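Local coordinates for immunity protein (Neisseria meningitidis, PDB 4Q7O), which probably protects its Neisseria meningitidis host by neutralising the cognate toxin of a contact-dependent growth-inhibition (CDI) system, at residues 26-31 against 109-114; 41-46 against 51-56; 45-50 against 60-65. One frame throughout, in Å; residues are numbered along the deposited sequence.

Contact 1 of 3, residues 26-31 against 109-114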
ATOM      1  N   ILE B  26       3.147  -1.021   1.163  1.00  6.43           N
ATOM      2  CA  ILE B  26       2.796  -1.564   2.471  1.00  6.61           C
ATOM      3  C   ILE B  26       3.990  -2.258   3.107  1.00  6.51           C
ATOM      4  O   ILE B  26       4.237  -2.118   4.304  1.00  8.01           O
ATOM      5  CB  ILE B  26       1.624  -2.559   2.351  1.00  6.71           C
ATOM      6  CG1 ILE B  26       0.371  -1.846   1.839  1.00  7.88           C
ATOM      7  CG2 ILE B  26       1.331  -3.244   3.688  1.00  8.39           C
ATOM      8  CD1 ILE B  26      -0.745  -2.809   1.486  1.00  8.36           C
ATOM      9  N   PHE B  27       4.744  -2.989   2.294  1.00  6.01           N
ATOM     10  CA  PHE B  27       5.928  -3.705   2.757  1.00  6.96           C
ATOM     11  C   PHE B  27       6.889  -2.777   3.506  1.00  7.32           C
ATOM     12  O   PHE B  27       7.255  -3.034   4.654  1.00  6.93           O
ATOM     13  CB  PHE B  27       6.630  -4.360   1.563  1.00  7.37           C
ATOM     14  CG  PHE B  27       7.897  -5.080   1.921  1.00  7.44           C
ATOM     15  CD1 PHE B  27       7.874  -6.415   2.303  1.00  8.93           C
ATOM     16  CD2 PHE B  27       9.121  -4.435   1.845  1.00  8.69           C
ATOM     17  CE1 PHE B  27       9.044  -7.076   2.630  1.00 10.25           C
ATOM     18  CE2 PHE B  27      10.292  -5.093   2.180  1.00  8.48           C
ATOM     19  CZ  PHE B  27      10.253  -6.409   2.569  1.00  9.25           C
ATOM     20  N   PHE B  28       7.281  -1.684   2.868  1.00  7.15           N
ATOM     21  CA  PHE B  28       8.241  -0.790   3.496  1.00  7.33           C
ATOM     22  C   PHE B  28       7.679  -0.030   4.691  1.00  7.66           C
ATOM     23  O   PHE B  28       8.349   0.079   5.715  1.00  8.54           O
ATOM     24  CB  PHE B  28       8.886   0.144   2.469  1.00  8.74           C
ATOM     25  CG  PHE B  28       9.956  -0.522   1.675  1.00  9.39           C
ATOM     26  CD1 PHE B  28      11.152  -0.877   2.282  1.00 11.32           C
ATOM     27  CD2 PHE B  28       9.770  -0.819   0.336  1.00  9.94           C
ATOM     28  CE1 PHE B  28      12.151  -1.509   1.566  1.00 11.80           C
ATOM     29  CE2 PHE B  28      10.768  -1.449  -0.382  1.00 10.64           C
ATOM     30  CZ  PHE B  28      11.956  -1.796   0.235  1.00 11.94           C
ATOM     31  N   GLU B  29       6.448   0.461   4.589  1.00  8.07           N
ATOM     32  CA  GLU B  29       5.897   1.235   5.693  1.00 10.17           C
ATOM     33  C   GLU B  29       5.699   0.394   6.940  1.00 10.35           C
ATOM     34  O   GLU B  29       5.977   0.840   8.054  1.00 10.96           O
ATOM     35  CB  GLU B  29       4.580   1.910   5.311  1.00 12.43           C
ATOM     36  CG  GLU B  29       3.928   2.696   6.454  1.00 16.32           C
ATOM     37  CD  GLU B  29       4.810   3.792   7.043  1.00 21.27           C
ATOM     38  OE1 GLU B  29       5.746   4.266   6.366  1.00 23.27           O
ATOM     39  OE2 GLU B  29       4.551   4.190   8.199  1.00 23.95           O
ATOM     40  N   THR B  30       5.230  -0.833   6.763  1.00  9.88           N
ATOM     41  CA  THR B  30       4.940  -1.651   7.931  1.00 10.86           C
ATOM     42  C   THR B  30       6.222  -2.137   8.620  1.00 10.37           C
ATOM     43  O   THR B  30       6.283  -2.195   9.843  1.00 10.07           O
ATOM     44  CB  THR B  30       3.952  -2.795   7.624  1.00 12.13           C
ATOM     45  OG1 THR B  30       4.494  -3.632   6.606  1.00 12.30           O
ATOM     46  CG2 THR B  30       2.616  -2.234   7.156  1.00 14.24           C
ATOM     47  N   ILE B  31       7.254  -2.468   7.848  1.00  9.72           N
ATOM     48  CA  ILE B  31       8.538  -2.822   8.454  1.00 10.13           C
ATOM     49  C   ILE B  31       9.161  -1.629   9.178  1.00  9.07           C
ATOM     50  O   ILE B  31       9.627  -1.747  10.312  1.00  9.28           O
ATOM     51  CB  ILE B  31       9.512  -3.377   7.410  1.00 11.51           C
ATOM     52  CG1 ILE B  31       8.978  -4.707   6.880  1.00 12.68           C
ATOM     53  CG2 ILE B  31      10.911  -3.536   7.991  1.00 11.91           C
ATOM     54  CD1 ILE B  31       9.698  -5.198   5.665  1.00 14.03           C
ATOM     55  N   HIS B 109      15.070  -1.114  -8.239  1.00  7.76           N
ATOM     56  CA  HIS B 109      14.597   0.252  -8.447  1.00  8.08           C
ATOM     57  C   HIS B 109      13.823   0.721  -7.212  1.00  7.12           C
ATOM     58  O   HIS B 109      14.114   1.778  -6.647  1.00  7.77           O
ATOM     59  CB  HIS B 109      13.727   0.255  -9.713  1.00 10.40           C
ATOM     60  CG  HIS B 109      13.095   1.568 -10.058  1.00 15.29           C
ATOM     61  ND1 HIS B 109      13.815   2.645 -10.528  1.00 18.16           N
ATOM     62  CD2 HIS B 109      11.795   1.942 -10.091  1.00 16.72           C
ATOM     63  CE1 HIS B 109      12.988   3.641 -10.797  1.00 17.80           C
ATOM     64  NE2 HIS B 109      11.756   3.241 -10.543  1.00 18.41           N
ATOM     65  N   TYR B 110      12.863  -0.080  -6.763  1.00  6.22           N
ATOM     66  CA  TYR B 110      12.108   0.275  -5.563  1.00  5.83           C
ATOM     67  C   TYR B 110      12.978   0.357  -4.315  1.00  6.00           C
ATOM     68  O   TYR B 110      12.820   1.269  -3.511  1.00  7.06           O
ATOM     69  CB  TYR B 110      10.983  -0.723  -5.318  1.00  5.72           C
ATOM     70  CG  TYR B 110       9.797  -0.605  -6.246  1.00  5.94           C
ATOM     71  CD1 TYR B 110       9.278   0.636  -6.599  1.00  7.36           C
ATOM     72  CD2 TYR B 110       9.175  -1.747  -6.748  1.00  5.31           C
ATOM     73  CE1 TYR B 110       8.178   0.742  -7.428  1.00  7.24           C
ATOM     74  CE2 TYR B 110       8.066  -1.650  -7.584  1.00  6.02           C
ATOM     75  CZ  TYR B 110       7.578  -0.404  -7.924  1.00  6.44           C
ATOM     76  OH  TYR B 110       6.483  -0.298  -8.742  1.00  7.62           O
ATOM     77  N   PHE B 111      13.877  -0.604  -4.136  1.00  5.56           N
ATOM     78  CA  PHE B 111      14.725  -0.612  -2.946  1.00  6.65           C
ATOM     79  C   PHE B 111      15.650   0.601  -2.899  1.00  7.50           C
ATOM     80  O   PHE B 111      15.905   1.166  -1.836  1.00  7.45           O
ATOM     81  CB  PHE B 111      15.520  -1.917  -2.845  1.00  8.30           C
ATOM     82  CG  PHE B 111      14.771  -3.025  -2.161  1.00  9.08           C
ATOM     83  CD1 PHE B 111      13.513  -3.419  -2.608  1.00 10.43           C
ATOM     84  CD2 PHE B 111      15.312  -3.662  -1.056  1.00 10.33           C
ATOM     85  CE1 PHE B 111      12.819  -4.439  -1.970  1.00 11.04           C
ATOM     86  CE2 PHE B 111      14.624  -4.682  -0.415  1.00 11.12           C
ATOM     87  CZ  PHE B 111      13.378  -5.071  -0.874  1.00 11.06           C
ATOM     88  N   ASN B 112      16.142   1.009  -4.061  1.00  6.88           N
ATOM     89  CA  ASN B 112      17.025   2.160  -4.132  1.00  7.21           C
ATOM     90  C   ASN B 112      16.263   3.439  -3.777  1.00  7.70           C
ATOM     91  O   ASN B 112      16.782   4.319  -3.085  1.00  9.52           O
ATOM     92  CB  ASN B 112      17.647   2.257  -5.523  1.00 10.30           C
ATOM     93  CG  ASN B 112      18.740   3.287  -5.586  1.00 15.53           C
ATOM     94  OD1 ASN B 112      19.742   3.198  -4.867  1.00 17.77           O
ATOM     95  ND2 ASN B 112      18.567   4.267  -6.454  1.00 18.68           N
ATOM     96  N   ILE B 113      15.020   3.525  -4.238  1.00  7.19           N
ATOM     97  CA  ILE B 113      14.155   4.645  -3.876  1.00  6.57           C
ATOM     98  C   ILE B 113      13.800   4.628  -2.388  1.00  7.16           C
ATOM     99  O   ILE B 113      13.869   5.654  -1.705  1.00  7.32           O
ATOM    100  CB  ILE B 113      12.878   4.649  -4.730  1.00  7.18           C
ATOM    101  CG1 ILE B 113      13.224   4.902  -6.200  1.00  8.53           C
ATOM    102  CG2 ILE B 113      11.903   5.701  -4.235  1.00  8.47           C
ATOM    103  CD1 ILE B 113      12.072   4.631  -7.145  1.00 10.62           C
ATOM    104  N   ALA B 114      13.434   3.454  -1.881  1.00  6.56           N
ATOM    105  CA  ALA B 114      13.069   3.310  -0.472  1.00  6.79           C
ATOM    106  C   ALA B 114      14.216   3.650   0.477  1.00  7.11           C
ATOM    107  O   ALA B 114      14.013   4.333   1.481  1.00  7.43           O
ATOM    108  CB  ALA B 114      12.553   1.912  -0.191  1.00  7.73           C
TER
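An aromatic cluster in the helical core joins helix 22-34 to helix 104-121, and Phe28 and Phe111 meet in it. The Phe28 ring drives its edge into the face of Phe111: the centroids lie 4.9 Å apart, the planes stand at 74°, and Phe28 CZ, over the middle of the Phe111 ring, comes to 3.5 Å from Phe111 CE1. This is a T-shaped stack. One turn further along helix 104-121, the methyl of Ala114 sits squarely over one face of Phe28, with CB 3.6 Å from the ring centroid, a CH-pi contact almost along the ring normal. The opposite face of Phe28 is covered by CD2 of its own neighbour, Phe27, so both faces and the leading edge of the Phe28 ring meet apolar groups. The two segments run in roughly the same direction, crossing at -36°, but their axes approach no closer than 11.8 Å, and the gap is bridged by rings instead of backbone. With CG anti to the carbonyl carbon (chi1 -78°), the Phe28 ring continues toward helix 104-121. Phe27 adds a looser touch, CE2 to Phe111 CZ at 4.3 Å, and continues the cluster toward the sheet through an edge-to-face contact with Phe89.

Contact 2 of 3, residues 41-46 against 51-56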
ATOM      1  N   LEU B  41      17.544  -2.029   7.957  1.00  9.14           N
ATOM      2  CA  LEU B  41      18.808  -2.085   7.230  1.00  9.90           C
ATOM      3  C   LEU B  41      19.097  -3.494   6.708  1.00  8.78           C
ATOM      4  O   LEU B  41      19.551  -3.652   5.575  1.00  9.86           O
ATOM      5  CB  LEU B  41      19.969  -1.559   8.084  1.00 12.57           C
ATOM      6  CG  LEU B  41      20.007  -0.041   8.249  1.00 15.47           C
ATOM      7  CD1 LEU B  41      21.138   0.346   9.175  1.00 17.25           C
ATOM      8  CD2 LEU B  41      20.184   0.627   6.909  1.00 17.07           C
ATOM      9  N   GLU B  42      18.801  -4.516   7.513  1.00  9.31           N
ATOM     10  CA  GLU B  42      19.001  -5.898   7.070  1.00 10.19           C
ATOM     11  C   GLU B  42      18.047  -6.251   5.929  1.00 10.28           C
ATOM     12  O   GLU B  42      18.428  -6.942   4.980  1.00 10.42           O
ATOM     13  CB  GLU B  42      18.858  -6.884   8.237  1.00 11.49           C
ATOM     14  CG  GLU B  42      19.922  -6.714   9.320  1.00 14.03           C
ATOM     15  CD  GLU B  42      21.336  -6.808   8.782  1.00 17.71           C
ATOM     16  OE1 GLU B  42      21.648  -7.789   8.076  1.00 19.19           O
ATOM     17  OE2 GLU B  42      22.134  -5.891   9.063  1.00 20.32           O
ATOM     18  N   CYS B  43      16.813  -5.766   6.031  1.00  8.73           N
ATOM     19  CA  CYS B  43      15.839  -5.892   4.951  1.00  8.54           C
ATOM     20  C   CYS B  43      16.377  -5.295   3.641  1.00  8.43           C
ATOM     21  O   CYS B  43      16.265  -5.910   2.583  1.00  9.69           O
ATOM     22  CB  CYS B  43      14.517  -5.215   5.342  1.00  9.94           C
ATOM     23  SG  CYS B  43      13.304  -5.118   4.028  1.00 12.37           S
ATOM     24  N   PHE B  44      16.985  -4.111   3.716  1.00  8.17           N
ATOM     25  CA  PHE B  44      17.591  -3.492   2.537  1.00  8.86           C
ATOM     26  C   PHE B  44      18.756  -4.318   1.987  1.00  9.81           C
ATOM     27  O   PHE B  44      18.959  -4.385   0.778  1.00 11.00           O
ATOM     28  CB  PHE B  44      18.086  -2.069   2.838  1.00  9.24           C
ATOM     29  CG  PHE B  44      16.993  -1.034   2.913  1.00  9.70           C
ATOM     30  CD1 PHE B  44      16.141  -0.826   1.838  1.00 11.78           C
ATOM     31  CD2 PHE B  44      16.871  -0.216   4.030  1.00 10.61           C
ATOM     32  CE1 PHE B  44      15.157   0.147   1.897  1.00 12.22           C
ATOM     33  CE2 PHE B  44      15.895   0.762   4.096  1.00 11.01           C
ATOM     34  CZ  PHE B  44      15.032   0.938   3.030  1.00 12.12           C
ATOM     35  N   LYS B  45      19.520  -4.943   2.880  1.00 10.95           N
ATOM     36  CA  LYS B  45      20.727  -5.672   2.479  1.00 11.88           C
ATOM     37  C   LYS B  45      20.466  -7.038   1.862  1.00 11.83           C
ATOM     38  O   LYS B  45      21.170  -7.451   0.933  1.00 12.09           O
ATOM     39  CB  LYS B  45      21.645  -5.881   3.684  1.00 14.46           C
ATOM     40  CG  LYS B  45      22.375  -4.651   4.123  1.00 17.77           C
ATOM     41  CD  LYS B  45      23.413  -5.007   5.156  1.00 20.92           C
ATOM     42  CE  LYS B  45      23.065  -4.418   6.495  1.00 22.63           C
ATOM     43  NZ  LYS B  45      24.066  -4.799   7.529  1.00 22.96           N
ATOM     44  N   ASN B  46      19.476  -7.747   2.394  1.00 11.40           N
ATOM     45  CA  ASN B  46      19.306  -9.162   2.077  1.00 13.01           C
ATOM     46  C   ASN B  46      18.993  -9.422   0.614  1.00 12.83           C
ATOM     47  O   ASN B  46      19.278 -10.496   0.101  1.00 13.86           O
ATOM     48  CB  ASN B  46      18.229  -9.801   2.955  1.00 15.03           C
ATOM     49  CG  ASN B  46      18.748 -10.232   4.309  1.00 17.58           C
ATOM     50  OD1 ASN B  46      19.821  -9.817   4.747  1.00 18.90           O
ATOM     51  ND2 ASN B  46      17.973 -11.069   4.988  1.00 19.55           N
ATOM     52  N   GLY B  51      18.818 -13.078  -0.775  1.00 13.42           N
ATOM     53  CA  GLY B  51      17.694 -12.936  -1.678  1.00 11.97           C
ATOM     54  C   GLY B  51      16.351 -13.078  -0.977  1.00 10.70           C
ATOM     55  O   GLY B  51      15.306 -13.122  -1.620  1.00 11.09           O
ATOM     56  N   HIS B  52      16.362 -13.141   0.350  1.00 10.75           N
ATOM     57  CA  HIS B  52      15.102 -13.252   1.076  1.00 11.89           C
ATOM     58  C   HIS B  52      15.145 -12.590   2.445  1.00  9.63           C
ATOM     59  O   HIS B  52      16.205 -12.446   3.053  1.00 10.58           O
ATOM     60  CB  HIS B  52      14.668 -14.719   1.199  1.00 15.30           C
ATOM     61  CG  HIS B  52      15.596 -15.556   2.020  1.00 19.66           C
ATOM     62  ND1 HIS B  52      15.441 -15.724   3.379  1.00 21.92           N
ATOM     63  CD2 HIS B  52      16.696 -16.264   1.676  1.00 21.95           C
ATOM     64  CE1 HIS B  52      16.405 -16.500   3.837  1.00 23.20           C
ATOM     65  NE2 HIS B  52      17.179 -16.846   2.824  1.00 23.41           N
ATOM     66  N   PHE B  53      13.976 -12.175   2.909  1.00  9.77           N
ATOM     67  CA  PHE B  53      13.834 -11.535   4.202  1.00  9.19           C
ATOM     68  C   PHE B  53      12.398 -11.706   4.634  1.00  9.19           C
ATOM     69  O   PHE B  53      11.492 -11.587   3.818  1.00 10.64           O
ATOM     70  CB  PHE B  53      14.156 -10.043   4.091  1.00  8.94           C
ATOM     71  CG  PHE B  53      13.893  -9.268   5.358  1.00  8.58           C
ATOM     72  CD1 PHE B  53      14.873  -9.155   6.334  1.00  9.81           C
ATOM     73  CD2 PHE B  53      12.664  -8.651   5.569  1.00  9.79           C
ATOM     74  CE1 PHE B  53      14.630  -8.444   7.492  1.00 10.37           C
ATOM     75  CE2 PHE B  53      12.414  -7.941   6.729  1.00 10.59           C
ATOM     76  CZ  PHE B  53      13.398  -7.839   7.694  1.00 10.84           C
ATOM     77  N   GLY B  54      12.184 -11.959   5.918  1.00  9.46           N
ATOM     78  CA  GLY B  54      10.835 -12.150   6.405  1.00  9.59           C
ATOM     79  C   GLY B  54      10.645 -11.756   7.856  1.00 10.69           C
ATOM     80  O   GLY B  54      11.467 -12.075   8.716  1.00 11.64           O
ATOM     81  N   VAL B  55       9.559 -11.032   8.102  1.00 10.97           N
ATOM     82  CA  VAL B  55       9.075 -10.737   9.439  1.00 11.19           C
ATOM     83  C   VAL B  55       7.605 -11.111   9.482  1.00 12.63           C
ATOM     84  O   VAL B  55       7.029 -11.504   8.466  1.00 12.87           O
ATOM     85  CB  VAL B  55       9.238  -9.243   9.793  1.00 11.71           C
ATOM     86  CG1 VAL B  55      10.707  -8.895   9.929  1.00 12.61           C
ATOM     87  CG2 VAL B  55       8.564  -8.361   8.735  1.00 13.16           C
ATOM     88  N   ILE B  56       6.991 -10.998  10.653  1.00 13.89           N
ATOM     89  CA  ILE B  56       5.563 -11.261  10.736  1.00 14.56           C
ATOM     90  C   ILE B  56       4.837 -10.203   9.906  1.00 15.15           C
ATOM     91  O   ILE B  56       4.997  -8.998  10.136  1.00 16.00           O
ATOM     92  CB  ILE B  56       5.046 -11.295  12.193  1.00 16.38           C
ATOM     93  CG1 ILE B  56       5.734 -12.420  12.970  1.00 17.71           C
ATOM     94  CG2 ILE B  56       3.538 -11.493  12.206  1.00 17.12           C
ATOM     95  CD1 ILE B  56       5.354 -12.488  14.444  1.00 18.43           C
TER
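Cys43 packs over one face of the Phe53 ring, where helix 37-46 lies on the edge strand 52-55. Its CB stands over the ring centre, 3.6 Å from the centroid and 10° off the normal, a CH-pi contact. SG is set further from the centre over the same face, 4.3 Å from the centroid, in a sulfur-aromatic contact. Phe53 CG is anti to the backbone N (chi1 174°), which carries the ring from the strand to the helix surface.

At the ring's edge, near its plane, comes the amide of Asn46, with ND2 3.9 Å from Phe53 CD1 and the amide plane turned 73° from the ring. That nitrogen is spent on the strand backbone: it donates to His52 O at 3.0 Å in a bent bond, lying in the carbonyl plane of its acceptor, though the oxygen stands somewhat out of the Asn46 amide plane. The main chain of Asn46 is used as well, its O accepting from Gly51 N at 2.8 Å. Gly51 has a positive phi, a backbone conformation that glycine takes readily.

Further out, Phe27 and Ile31 of helix 22-34 pack on Cys43, while Phe53 and Gly51 pair with strand 58-62 through backbone bonds. Asn46 thus ties helix to strand twice, by side chain and by main chain, so the short connection 47-50 is spanned by directional bonds beside an apolar contact between Cys43 and the Phe53 ring.

Contact 3 of 3, residues 45-50 against 60-65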
ATOM      1  N   LYS B  45      19.520  -4.943   2.880  1.00 10.95           N
ATOM      2  CA  LYS B  45      20.727  -5.672   2.479  1.00 11.88           C
ATOM      3  C   LYS B  45      20.466  -7.038   1.862  1.00 11.83           C
ATOM      4  O   LYS B  45      21.170  -7.451   0.933  1.00 12.09           O
ATOM      5  CB  LYS B  45      21.645  -5.881   3.684  1.00 14.46           C
ATOM      6  CG  LYS B  45      22.375  -4.651   4.123  1.00 17.77           C
ATOM      7  CD  LYS B  45      23.413  -5.007   5.156  1.00 20.92           C
ATOM      8  CE  LYS B  45      23.065  -4.418   6.495  1.00 22.63           C
ATOM      9  NZ  LYS B  45      24.066  -4.799   7.529  1.00 22.96           N
ATOM     10  N   ASN B  46      19.476  -7.747   2.394  1.00 11.40           N
ATOM     11  CA  ASN B  46      19.306  -9.162   2.077  1.00 13.01           C
ATOM     12  C   ASN B  46      18.993  -9.422   0.614  1.00 12.83           C
ATOM     13  O   ASN B  46      19.278 -10.496   0.101  1.00 13.86           O
ATOM     14  CB  ASN B  46      18.229  -9.801   2.955  1.00 15.03           C
ATOM     15  CG  ASN B  46      18.748 -10.232   4.309  1.00 17.58           C
ATOM     16  OD1 ASN B  46      19.821  -9.817   4.747  1.00 18.90           O
ATOM     17  ND2 ASN B  46      17.973 -11.069   4.988  1.00 19.55           N
ATOM     18  N   ILE B  47      18.410  -8.440  -0.061  1.00 13.44           N
ATOM     19  CA  ILE B  47      18.091  -8.607  -1.473  1.00 15.15           C
ATOM     20  C   ILE B  47      19.358  -8.885  -2.302  1.00 15.97           C
ATOM     21  O   ILE B  47      19.309  -9.612  -3.289  1.00 18.00           O
ATOM     22  CB  ILE B  47      17.284  -7.409  -2.029  1.00 15.71           C
ATOM     23  CG1 ILE B  47      16.592  -7.785  -3.347  1.00 17.93           C
ATOM     24  CG2 ILE B  47      18.163  -6.148  -2.157  1.00 15.03           C
ATOM     25  CD1 ILE B  47      15.511  -6.805  -3.766  1.00 19.06           C
ATOM     26  N   THR B  48      20.497  -8.347  -1.866  1.00 16.18           N
ATOM     27  CA  THR B  48      21.765  -8.532  -2.579  1.00 19.19           C
ATOM     28  C   THR B  48      22.501  -9.801  -2.173  1.00 20.14           C
ATOM     29  O   THR B  48      23.386 -10.269  -2.893  1.00 21.96           O
ATOM     30  CB  THR B  48      22.734  -7.358  -2.326  1.00 20.99           C
ATOM     31  OG1 THR B  48      23.249  -7.440  -0.990  1.00 22.61           O
ATOM     32  CG2 THR B  48      22.037  -6.024  -2.525  1.00 21.03           C
ATOM     33  N   THR B  49      22.158 -10.346  -1.012  1.00 19.52           N
ATOM     34  CA  THR B  49      22.875 -11.505  -0.484  1.00 20.19           C
ATOM     35  C   THR B  49      22.057 -12.789  -0.574  1.00 19.20           C
ATOM     36  O   THR B  49      22.146 -13.521  -1.558  1.00 20.29           O
ATOM     37  CB  THR B  49      23.356 -11.275   0.964  1.00 20.91           C
ATOM     38  OG1 THR B  49      22.245 -10.934   1.800  1.00 20.09           O
ATOM     39  CG2 THR B  49      24.375 -10.148   1.010  1.00 22.36           C
ATOM     40  N   THR B  50      21.257 -13.056   0.452  1.00 17.47           N
ATOM     41  CA  THR B  50      20.480 -14.291   0.517  1.00 16.82           C
ATOM     42  C   THR B  50      19.294 -14.275  -0.444  1.00 15.32           C
ATOM     43  O   THR B  50      18.814 -15.327  -0.871  1.00 16.42           O
ATOM     44  CB  THR B  50      19.963 -14.555   1.942  1.00 17.14           C
ATOM     45  OG1 THR B  50      18.996 -13.558   2.290  1.00 17.68           O
ATOM     46  CG2 THR B  50      21.117 -14.519   2.939  1.00 18.11           C
ATOM     47  N   TYR B  60       9.923 -11.000   1.428  1.00  7.30           N
ATOM     48  CA  TYR B  60      10.233 -11.201   0.017  1.00  7.12           C
ATOM     49  C   TYR B  60      11.132 -12.408  -0.161  1.00  7.46           C
ATOM     50  O   TYR B  60      11.852 -12.812   0.759  1.00  8.84           O
ATOM     51  CB  TYR B  60      10.851  -9.957  -0.651  1.00  7.47           C
ATOM     52  CG  TYR B  60      12.193  -9.514  -0.087  1.00  7.05           C
ATOM     53  CD1 TYR B  60      13.374 -10.196  -0.397  1.00  7.94           C
ATOM     54  CD2 TYR B  60      12.282  -8.400   0.744  1.00  7.19           C
ATOM     55  CE1 TYR B  60      14.604  -9.791   0.124  1.00  8.37           C
ATOM     56  CE2 TYR B  60      13.504  -7.979   1.266  1.00  7.80           C
ATOM     57  CZ  TYR B  60      14.662  -8.682   0.952  1.00  8.27           C
ATOM     58  OH  TYR B  60      15.885  -8.284   1.455  1.00  9.29           O
ATOM     59  N   GLU B  61      11.104 -12.966  -1.362  1.00  7.98           N
ATOM     60  CA  GLU B  61      11.978 -14.064  -1.710  1.00  9.34           C
ATOM     61  C   GLU B  61      12.181 -14.030  -3.213  1.00  8.24           C
ATOM     62  O   GLU B  61      11.207 -14.022  -3.971  1.00  9.09           O
ATOM     63  CB  GLU B  61      11.341 -15.386  -1.278  1.00 13.51           C
ATOM     64  CG  GLU B  61      12.192 -16.620  -1.457  1.00 19.47           C
ATOM     65  CD  GLU B  61      11.420 -17.879  -1.102  1.00 25.06           C
ATOM     66  OE1 GLU B  61      10.182 -17.787  -0.940  1.00 27.37           O
ATOM     67  OE2 GLU B  61      12.045 -18.952  -0.980  1.00 28.14           O
ATOM     68  N   LYS B  62      13.434 -13.978  -3.652  1.00  8.47           N
ATOM     69  CA  LYS B  62      13.716 -14.165  -5.067  1.00  9.09           C
ATOM     70  C   LYS B  62      13.175 -15.523  -5.498  1.00  8.85           C
ATOM     71  O   LYS B  62      13.270 -16.507  -4.756  1.00 10.79           O
ATOM     72  CB  LYS B  62      15.215 -14.093  -5.334  1.00 10.02           C
ATOM     73  CG  LYS B  62      15.786 -12.699  -5.184  1.00 11.39           C
ATOM     74  CD  LYS B  62      17.253 -12.663  -5.559  1.00 12.69           C
ATOM     75  CE  LYS B  62      17.793 -11.243  -5.505  1.00 14.95           C
ATOM     76  NZ  LYS B  62      19.249 -11.171  -5.812  1.00 17.40           N
ATOM     77  N   ILE B  63      12.605 -15.576  -6.697  1.00  7.00           N
ATOM     78  CA  ILE B  63      11.965 -16.793  -7.167  1.00  8.83           C
ATOM     79  C   ILE B  63      12.973 -17.672  -7.881  1.00 10.23           C
ATOM     80  O   ILE B  63      13.613 -17.242  -8.845  1.00 11.15           O
ATOM     81  CB  ILE B  63      10.782 -16.466  -8.089  1.00  9.36           C
ATOM     82  CG1 ILE B  63       9.673 -15.788  -7.273  1.00 10.23           C
ATOM     83  CG2 ILE B  63      10.256 -17.728  -8.768  1.00 10.27           C
ATOM     84  CD1 ILE B  63       8.546 -15.239  -8.099  1.00 12.54           C
ATOM     85  N   ASP B  64      13.128 -18.896  -7.390  1.00 11.05           N
ATOM     86  CA  ASP B  64      13.991 -19.871  -8.034  1.00 11.56           C
ATOM     87  C   ASP B  64      13.205 -20.553  -9.141  1.00 12.52           C
ATOM     88  O   ASP B  64      12.414 -21.460  -8.880  1.00 13.57           O
ATOM     89  CB  ASP B  64      14.453 -20.911  -7.016  1.00 14.46           C
ATOM     90  CG  ASP B  64      15.445 -21.898  -7.594  1.00 16.68           C
ATOM     91  OD1 ASP B  64      15.616 -21.944  -8.830  1.00 17.38           O
ATOM     92  OD2 ASP B  64      16.056 -22.635  -6.800  1.00 18.94           O
ATOM     93  N   ALA B  65      13.435 -20.129 -10.379  1.00 14.08           N
ATOM     94  CA  ALA B  65      12.689 -20.667 -11.513  1.00 14.79           C
ATOM     95  C   ALA B  65      13.117 -22.080 -11.922  1.00 14.80           C
ATOM     96  O   ALA B  65      12.553 -22.649 -12.852  1.00 16.68           O
ATOM     97  CB  ALA B  65      12.751 -19.714 -12.702  1.00 16.46           C
TER
HETATM   98  O   HOH W   1      20.370 -12.892  -3.887  1.00 28.53           O
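Lys62 NZ, reaching out from strand 58-62, is held by two oxygens: it donates to Ile47 O, in the connection after helix 37-46, at 3.0 Å and almost straight in line with the carbonyl (C=O...N 175°), and to a water at 2.8 Å. This water donates in turn to Thr49 O at 3.0 Å. One lysine therefore serves two carbonyls of the 47-50 connection, one directly and one through the water. Lys62 spans the gap with its chain fully extended beyond CG, and its CE methylene runs past the Ile47 side chain, 4.2 Å from CG1.

Tyr60, two residues earlier on the same face of the strand, reaches segment 45-50 by its phenol end. With chi1 at 63° its CG sits between backbone N and carbonyl carbon, and the ring extends toward the end of the helix. OH comes to 3.2 Å from Asn46 CB, while CZ packs at 4.2 Å from Ile47 CB. The hydroxyl is hydrogen-bonded to Cys43 O, in the last turn of the helix, and the ring itself meets Phe111 edge to face. Ile47 continues that apolar layer, its side chain touching Phe111 and Tyr108 of helix 104-121 and Ile87 of strand 86-91.

Lys45 O of the helix takes both the backbone N and, at 2.8 Å, OG1 of Thr48. The lysine charge of Lys62 lies against Ile47 O and, through the water, near Thr49 O, which is probably favourable near a helix C-terminal end.

Overall arrangement
From the N terminus, helix 22-34 supplies the first half of contact 1, whose partner on helix 104-121 arrives only after the whole sheet has been threaded. The long loop it closes holds the other two. Helix 37-46 follows directly: contact 2 closes a short loop onto strand 52-55, and contact 3, starting from the overlapping residues 45-50, closes a loop about twice as long onto the adjacent antiparallel strand 58-62. The three meet physically: Phe44 packs on Phe28 and Ala114, and Tyr60 lies against Phe27. Helix 37-46 packs against both helices of contact 1 and against the 52-55 side of the four-stranded sheet.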